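Local atomic coordinates of abhydrolase domain-containing protein (Exiguobacterium antarcticum, PDB entry 5H3H), a protein that probably hydrolyses carboxylic esters as an alpha/beta-hydrolase-fold esterase and may also act as a perhydrolase that makes or breaks down peracids. Residues B[93-98]-B[248-253]; B[55-60]-B[72-77]. One frame throughout, in Å; residues are numbered along the deposited sequence.

Contact 1 (B[93-98]-B[248-253]). With F50 (ethaneperoxoic acid), chain D.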
ATOM      1  N   LEU B  93      14.721   6.417  -7.198  1.00 19.38           N
ATOM      2  CA  LEU B  93      15.567   5.620  -8.124  1.00 20.55           C
ATOM      3  C   LEU B  93      16.171   4.423  -7.391  1.00 20.23           C
ATOM      4  O   LEU B  93      16.805   4.585  -6.356  1.00 19.93           O
ATOM      5  CB  LEU B  93      16.641   6.457  -8.768  1.00 21.49           C
ATOM      6  CG  LEU B  93      17.743   5.798  -9.621  1.00 28.11           C
ATOM      7  CD1 LEU B  93      17.332   4.601 -10.437  1.00 32.38           C
ATOM      8  CD2 LEU B  93      18.443   6.809 -10.546  1.00 28.77           C
ATOM      9  N   GLY B  94      15.982   3.228  -7.953  1.00 19.30           N
ATOM     10  CA  GLY B  94      16.641   2.082  -7.436  1.00 19.21           C
ATOM     11  C   GLY B  94      17.583   1.503  -8.467  1.00 19.51           C
ATOM     12  O   GLY B  94      17.163   1.277  -9.598  1.00 19.32           O
ATOM     13  N   PHE B  95      18.823   1.291  -8.075  1.00 20.51           N
ATOM     14  CA  PHE B  95      19.834   0.650  -8.953  1.00 19.14           C
ATOM     15  C   PHE B  95      20.033  -0.768  -8.449  1.00 20.48           C
ATOM     16  O   PHE B  95      20.321  -0.989  -7.270  1.00 20.75           O
ATOM     17  CB  PHE B  95      21.127   1.395  -8.934  1.00 22.90           C
ATOM     18  CG  PHE B  95      22.229   0.707  -9.756  1.00 23.29           C
ATOM     19  CD1 PHE B  95      22.350   0.960 -11.124  1.00 24.22           C
ATOM     20  CD2 PHE B  95      23.106  -0.217  -9.158  1.00 23.12           C
ATOM     21  CE1 PHE B  95      23.380   0.369 -11.870  1.00 23.15           C
ATOM     22  CE2 PHE B  95      24.094  -0.864  -9.926  1.00 24.01           C
ATOM     23  CZ  PHE B  95      24.199  -0.580 -11.272  1.00 22.29           C
ATOM     24  N   SER B  96      19.846  -1.732  -9.342  1.00 19.29           N
ATOM     25  CA  SER B  96      20.089  -3.113  -9.070  1.00 21.99           C
ATOM     26  C   SER B  96      19.266  -3.633  -7.876  1.00 21.15           C
ATOM     27  O   SER B  96      18.042  -3.611  -7.983  1.00 22.09           O
ATOM     28  CB  SER B  96      21.603  -3.342  -8.990  1.00 24.63           C
ATOM     29  OG  SER B  96      21.861  -4.679  -9.305  1.00 25.03           O
ATOM     30  N   MET B  97      19.876  -4.107  -6.804  1.00 19.07           N
ATOM     31  CA  MET B  97      19.084  -4.529  -5.638  1.00 23.26           C
ATOM     32  C   MET B  97      18.132  -3.411  -5.158  1.00 20.76           C
ATOM     33  O   MET B  97      17.032  -3.696  -4.678  1.00 20.99           O
ATOM     34  CB  MET B  97      20.001  -4.941  -4.493  1.00 24.04           C
ATOM     35  CG  MET B  97      19.273  -5.642  -3.338  1.00 24.58           C
ATOM     36  SD  MET B  97      20.402  -6.203  -2.061  1.00 26.21           S
ATOM     37  CE  MET B  97      21.138  -4.650  -1.514  1.00 26.73           C
ATOM     38  N   GLY B  98      18.577  -2.177  -5.350  1.00 21.34           N
ATOM     39  CA  GLY B  98      17.819  -0.943  -5.091  1.00 22.97           C
ATOM     40  C   GLY B  98      16.520  -0.845  -5.843  1.00 23.88           C
ATOM     41  O   GLY B  98      15.482  -0.434  -5.275  1.00 24.44           O
ATOM     42  N   HIS B 248      26.374  -3.245 -16.484  1.00 21.49           N
ATOM     43  CA  HIS B 248      25.596  -3.022 -15.271  1.00 21.83           C
ATOM     44  C   HIS B 248      25.825  -1.595 -14.791  1.00 21.82           C
ATOM     45  O   HIS B 248      24.878  -0.830 -14.656  1.00 23.79           O
ATOM     46  CB  HIS B 248      26.031  -4.019 -14.255  1.00 20.50           C
ATOM     47  CG  HIS B 248      25.152  -4.098 -13.055  1.00 21.50           C
ATOM     48  ND1 HIS B 248      23.784  -4.142 -13.152  1.00 21.80           N
ATOM     49  CD2 HIS B 248      25.445  -4.233 -11.741  1.00 23.23           C
ATOM     50  CE1 HIS B 248      23.265  -4.281 -11.947  1.00 21.64           C
ATOM     51  NE2 HIS B 248      24.247  -4.382 -11.070  1.00 21.34           N
ATOM     52  N   GLY B 249      27.076  -1.206 -14.719  1.00 21.77           N
ATOM     53  CA  GLY B 249      27.438   0.095 -14.193  1.00 20.68           C
ATOM     54  C   GLY B 249      27.279   1.216 -15.160  1.00 20.50           C
ATOM     55  O   GLY B 249      28.249   1.891 -15.461  1.00 20.38           O
ATOM     56  N   MET B 250      26.046   1.475 -15.638  1.00 22.64           N
ATOM     57  CA  MET B 250      25.878   2.573 -16.589  1.00 23.87           C
ATOM     58  C   MET B 250      26.273   3.925 -16.065  1.00 23.04           C
ATOM     59  O   MET B 250      26.576   4.845 -16.830  1.00 20.97           O
ATOM     60  CB  MET B 250      24.501   2.642 -17.189  1.00 28.56           C
ATOM     61  CG  MET B 250      23.306   2.615 -16.285  1.00 35.57           C
ATOM     62  SD  MET B 250      21.895   1.759 -17.111  1.00 31.54           S
ATOM     63  CE  MET B 250      21.454   0.977 -15.583  1.00 31.98           C
ATOM     64  N   PHE B 251      26.209   4.066 -14.746  1.00 22.33           N
ATOM     65  CA  PHE B 251      26.494   5.359 -14.116  1.00 22.21           C
ATOM     66  C   PHE B 251      27.943   5.816 -14.335  1.00 25.36           C
ATOM     67  O   PHE B 251      28.229   7.004 -14.167  1.00 31.65           O
ATOM     68  CB  PHE B 251      26.088   5.319 -12.660  1.00 20.95           C
ATOM     69  CG  PHE B 251      26.802   4.278 -11.872  1.00 20.44           C
ATOM     70  CD1 PHE B 251      28.034   4.548 -11.306  1.00 21.89           C
ATOM     71  CD2 PHE B 251      26.210   3.043 -11.656  1.00 21.87           C
ATOM     72  CE1 PHE B 251      28.735   3.574 -10.567  1.00 20.84           C
ATOM     73  CE2 PHE B 251      26.897   2.073 -10.939  1.00 19.48           C
ATOM     74  CZ  PHE B 251      28.130   2.354 -10.366  1.00 20.28           C
ATOM     75  N   LEU B 252      28.838   4.897 -14.734  1.00 24.33           N
ATOM     76  CA  LEU B 252      30.149   5.205 -15.267  1.00 23.87           C
ATOM     77  C   LEU B 252      30.378   4.834 -16.746  1.00 23.95           C
ATOM     78  O   LEU B 252      31.117   5.532 -17.435  1.00 28.97           O
ATOM     79  CB  LEU B 252      31.203   4.469 -14.450  1.00 25.61           C
ATOM     80  CG  LEU B 252      31.300   4.681 -12.952  1.00 25.83           C
ATOM     81  CD1 LEU B 252      32.488   3.865 -12.457  1.00 28.14           C
ATOM     82  CD2 LEU B 252      31.457   6.148 -12.594  1.00 26.08           C
ATOM     83  N   ASP B 253      29.823   3.717 -17.228  1.00 25.57           N
ATOM     84  CA  ASP B 253      29.990   3.326 -18.635  1.00 26.94           C
ATOM     85  C   ASP B 253      29.461   4.439 -19.594  1.00 25.83           C
ATOM     86  O   ASP B 253      30.120   4.722 -20.603  1.00 27.37           O
ATOM     87  CB  ASP B 253      29.273   1.984 -18.970  1.00 26.81           C
ATOM     88  CG  ASP B 253      30.043   0.728 -18.543  1.00 29.33           C
ATOM     89  OD1 ASP B 253      31.272   0.737 -18.375  1.00 31.18           O
ATOM     90  OD2 ASP B 253      29.403  -0.331 -18.443  1.00 28.69           O
TER
HETATM   91  C   F50 D 301      23.199  -5.752  -7.512  1.00 35.95           C
HETATM   92  OX1 F50 D 301      24.894  -3.862  -7.842  1.00 40.29           O
HETATM   93  O   F50 D 301      22.569  -5.198  -6.635  1.00 32.03           O
HETATM   94  OXT F50 D 301      24.065  -4.910  -8.354  1.00 37.85           O
HETATM   95  CH3 F50 D 301      23.079  -7.237  -7.719  1.00 38.09           C
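S96 OG and H248 NE2 lie 3.0 Å apart, OG at the edge of the imidazole, with the ethaneperoxoic acid beside them. NE2 gives its proton to the ligand's OXT in a nearly straight bond, 2.8 Å and 175° at the hydrogen. M97 N donates to the ligand's O, the carbonyl-type oxygen, at 2.9 Å. W30 N is also hydrogen-bonded to the ligand; the two backbone nitrogens are consistent with the oxyanion hole of this fold. S96 OG is modelled 2.5 Å from the ligand's C, a separation whose meaning is doubtful. Beside the polar centre lies F95, its CG anti to the backbone N, which carries the ring out to 248-253. F95 CZ sits over the centre of the imidazole face, the two planes 43° apart, while H248 O meets the phenyl edge at 3.4 Å from CE1. F251 brings its ring edge to a face of F95, CE2 3.8 Å from CZ with the planes at 82°, and M250 CE adds an apolar touch to CE1. Further out, D220 bonds H248 ND1, and F164 meets the imidazole edge-to-face. An alanine in place of H248 would probably leave D220 without its imidazole partner, OXT without its donor and one side of F95 poorly packed. S96, at a positive phi between strand 90-95 and helix 97-109, fits the nucleophile elbow (G94, S96, G98), and with H248 and D220 it forms what is probably a Ser-His-Asp triad. As in other serine hydrolases of this fold, the serine oxygen would probably attack the acyl carbon while the histidine shuttles the proton; the bond from NE2 to OXT fits that role.

Contact 2 (B[55-60]-B[72-77])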
ATOM      1  N   ASP B  55      22.055   4.786   2.829  1.00 21.65           N
ATOM      2  CA  ASP B  55      22.939   3.585   2.976  1.00 20.18           C
ATOM      3  C   ASP B  55      22.074   2.590   3.654  1.00 18.75           C
ATOM      4  O   ASP B  55      21.621   2.896   4.764  1.00 20.72           O
ATOM      5  CB  ASP B  55      24.167   3.853   3.860  1.00 19.81           C
ATOM      6  CG  ASP B  55      25.226   4.758   3.216  1.00 21.26           C
ATOM      7  OD1 ASP B  55      25.172   5.059   1.995  1.00 23.78           O
ATOM      8  OD2 ASP B  55      26.156   5.147   3.940  1.00 22.50           O
ATOM      9  N   TYR B  56      21.811   1.429   3.064  1.00 16.50           N
ATOM     10  CA  TYR B  56      20.996   0.442   3.735  1.00 20.82           C
ATOM     11  C   TYR B  56      21.708  -0.020   4.981  1.00 19.71           C
ATOM     12  O   TYR B  56      22.961   0.090   5.105  1.00 19.92           O
ATOM     13  CB  TYR B  56      20.678  -0.811   2.914  1.00 21.36           C
ATOM     14  CG  TYR B  56      20.238  -0.573   1.538  1.00 23.66           C
ATOM     15  CD1 TYR B  56      19.069   0.113   1.251  1.00 25.16           C
ATOM     16  CD2 TYR B  56      20.944  -1.131   0.490  1.00 23.78           C
ATOM     17  CE1 TYR B  56      18.672   0.329  -0.079  1.00 24.11           C
ATOM     18  CE2 TYR B  56      20.559  -0.943  -0.807  1.00 22.41           C
ATOM     19  CZ  TYR B  56      19.442  -0.198  -1.106  1.00 23.77           C
ATOM     20  OH  TYR B  56      19.170  -0.060  -2.441  1.00 21.36           O
ATOM     21  N   ARG B  57      20.921  -0.611   5.868  1.00 23.28           N
ATOM     22  CA  ARG B  57      21.512  -1.393   6.926  1.00 22.08           C
ATOM     23  C   ARG B  57      22.556  -2.341   6.314  1.00 20.73           C
ATOM     24  O   ARG B  57      22.325  -2.953   5.290  1.00 20.05           O
ATOM     25  CB  ARG B  57      20.524  -2.208   7.730  1.00 21.88           C
ATOM     26  CG  ARG B  57      19.642  -3.164   7.007  1.00 24.16           C
ATOM     27  CD  ARG B  57      18.813  -3.927   8.037  1.00 26.67           C
ATOM     28  NE  ARG B  57      17.648  -3.193   8.516  1.00 24.78           N
ATOM     29  CZ  ARG B  57      16.903  -3.562   9.565  1.00 27.19           C
ATOM     30  NH1 ARG B  57      15.820  -2.830   9.901  1.00 27.67           N
ATOM     31  NH2 ARG B  57      17.227  -4.628  10.298  1.00 24.04           N
ATOM     32  N   GLY B  58      23.671  -2.438   6.996  1.00 22.56           N
ATOM     33  CA  GLY B  58      24.754  -3.319   6.565  1.00 22.47           C
ATOM     34  C   GLY B  58      25.806  -2.619   5.694  1.00 22.65           C
ATOM     35  O   GLY B  58      26.825  -3.241   5.415  1.00 21.09           O
ATOM     36  N   TYR B  59      25.542  -1.383   5.211  1.00 19.34           N
ATOM     37  CA  TYR B  59      26.391  -0.757   4.193  1.00 20.53           C
ATOM     38  C   TYR B  59      26.784   0.593   4.623  1.00 21.97           C
ATOM     39  O   TYR B  59      26.114   1.176   5.490  1.00 21.67           O
ATOM     40  CB  TYR B  59      25.679  -0.670   2.856  1.00 19.13           C
ATOM     41  CG  TYR B  59      25.322  -2.054   2.381  1.00 20.47           C
ATOM     42  CD1 TYR B  59      24.180  -2.679   2.842  1.00 19.26           C
ATOM     43  CD2 TYR B  59      26.165  -2.770   1.560  1.00 18.51           C
ATOM     44  CE1 TYR B  59      23.865  -3.974   2.490  1.00 20.39           C
ATOM     45  CE2 TYR B  59      25.846  -4.058   1.175  1.00 19.94           C
ATOM     46  CZ  TYR B  59      24.733  -4.660   1.617  1.00 21.79           C
ATOM     47  OH  TYR B  59      24.452  -5.926   1.197  1.00 27.73           O
ATOM     48  N   GLY B  60      27.904   1.093   4.054  1.00 19.52           N
ATOM     49  CA  GLY B  60      28.227   2.503   4.193  1.00 20.18           C
ATOM     50  C   GLY B  60      28.357   2.837   5.674  1.00 21.49           C
ATOM     51  O   GLY B  60      28.993   2.114   6.391  1.00 21.36           O
ATOM     52  N   THR B  72      11.274  -7.003   2.308  1.00 22.14           N
ATOM     53  CA  THR B  72      10.212  -6.463   3.185  1.00 24.18           C
ATOM     54  C   THR B  72      10.812  -5.548   4.244  1.00 25.01           C
ATOM     55  O   THR B  72      10.420  -4.409   4.327  1.00 26.64           O
ATOM     56  CB  THR B  72       9.355  -7.553   3.853  1.00 27.73           C
ATOM     57  OG1 THR B  72       8.652  -8.288   2.839  1.00 28.81           O
ATOM     58  CG2 THR B  72       8.334  -6.925   4.853  1.00 27.93           C
ATOM     59  N   THR B  73      11.744  -6.045   5.064  1.00 22.19           N
ATOM     60  CA  THR B  73      12.364  -5.201   6.098  1.00 23.17           C
ATOM     61  C   THR B  73      13.103  -4.013   5.482  1.00 20.04           C
ATOM     62  O   THR B  73      13.102  -2.951   6.005  1.00 23.52           O
ATOM     63  CB  THR B  73      13.395  -5.990   6.982  1.00 25.70           C
ATOM     64  OG1 THR B  73      12.795  -7.167   7.568  1.00 27.68           O
ATOM     65  CG2 THR B  73      13.917  -5.116   8.120  1.00 27.65           C
ATOM     66  N   MET B  74      13.825  -4.224   4.397  1.00 20.63           N
ATOM     67  CA  MET B  74      14.565  -3.119   3.716  1.00 22.10           C
ATOM     68  C   MET B  74      13.634  -2.002   3.212  1.00 21.33           C
ATOM     69  O   MET B  74      13.971  -0.818   3.310  1.00 23.44           O
ATOM     70  CB  MET B  74      15.316  -3.693   2.487  1.00 26.75           C
ATOM     71  CG  MET B  74      16.495  -4.651   2.775  1.00 32.37           C
ATOM     72  SD  MET B  74      17.978  -3.832   3.431  1.00 37.41           S
ATOM     73  CE  MET B  74      17.386  -3.851   5.100  1.00 46.07           C
ATOM     74  N   ALA B  75      12.525  -2.431   2.601  1.00 21.47           N
ATOM     75  CA  ALA B  75      11.476  -1.541   2.146  1.00 23.75           C
ATOM     76  C   ALA B  75      10.868  -0.789   3.335  1.00 24.59           C
ATOM     77  O   ALA B  75      10.587   0.419   3.222  1.00 23.94           O
ATOM     78  CB  ALA B  75      10.407  -2.302   1.399  1.00 24.21           C
ATOM     79  N   SER B  76      10.730  -1.481   4.471  1.00 22.78           N
ATOM     80  CA  SER B  76      10.296  -0.812   5.737  1.00 23.79           C
ATOM     81  C   SER B  76      11.268   0.283   6.136  1.00 23.29           C
ATOM     82  O   SER B  76      10.835   1.360   6.570  1.00 22.40           O
ATOM     83  CB  SER B  76      10.107  -1.802   6.880  1.00 23.55           C
ATOM     84  OG  SER B  76       9.694  -1.094   8.027  1.00 25.89           O
ATOM     85  N   ASP B  77      12.582   0.032   5.949  1.00 21.52           N
ATOM     86  CA  ASP B  77      13.592   1.067   6.271  1.00 21.60           C
ATOM     87  C   ASP B  77      13.422   2.235   5.368  1.00 20.36           C
ATOM     88  O   ASP B  77      13.520   3.362   5.792  1.00 20.08           O
ATOM     89  CB  ASP B  77      15.061   0.605   6.206  1.00 23.71           C
ATOM     90  CG  ASP B  77      15.414  -0.518   7.228  1.00 30.77           C
ATOM     91  OD1 ASP B  77      14.693  -0.718   8.223  1.00 27.44           O
ATOM     92  OD2 ASP B  77      16.430  -1.236   7.027  1.00 32.62           O
TER
HETATM   93  O   HOH W   1      17.973  -0.569   4.987  1.00 32.58           O
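A type II beta turn, Y56 to Y59, follows strand 50-54 of the alpha/beta hydrolase fold and is joined here to helix 71-85 by a buried arginine-aspartate salt bridge. R57 meets D77 side-on with two nitrogens: NE donates to OD2 at 2.7 Å, and NH1 to OD1 at 2.9 Å. Both carboxylate oxygens use their syn lone pairs, and the guanidinium and carboxylate planes differ by just 6°, so the two flat groups are nearly coplanar. The R57 chain bends at chi3 (81°), which turns the guanidinium to meet the carboxylate. T73 lays its methyl CG2 over one guanidinium face, offset toward the rim and 3.5 Å from NH1. The remaining NH2 has its own partners in a salt bridge to D9 and a hydrogen bond to T67 O; the two acidic neighbours would probably keep the arginine charged and its guanidinium fixed in rotation. M74 enters from the helix beside Y56: its chain is bent at chi2 and chi3, bringing SD within 4.1 Å of Y56 CB and 5.0 Å from the ring centroid, an oblique Met-aromatic contact. The phenol end is held outside the two segments: Y56 OH bonds to H28 O and the ring packs on M97 and I101 of helix 97-109. A water completes the join, accepting from R57 N at 3.1 Å and donating to D77 OD2 at 2.6 Å, the same oxygen that receives R57 NE.

How the contacts relate
From the N terminus, the chain leaves strand 50-54, forms the turn at 55-60 and returns along helix 71-85, where contact 2 closes a short loop of eleven intervening residues. Strand 90-95 comes next and opens contact 1, which closes only at 248-253, after 149 residues that include the helices of 139-198 and strands 114-120 and 211-217. The two loops are in series, neither nested nor crossed. Contact 2 ties a loop at one sheet strand to the helix that follows it; contact 1 joins the central strand 90-95 to the short helix 250-253 near the C terminus. Their centres lie about 17 Å apart, yet they touch where Y56 packs against M97 and G98.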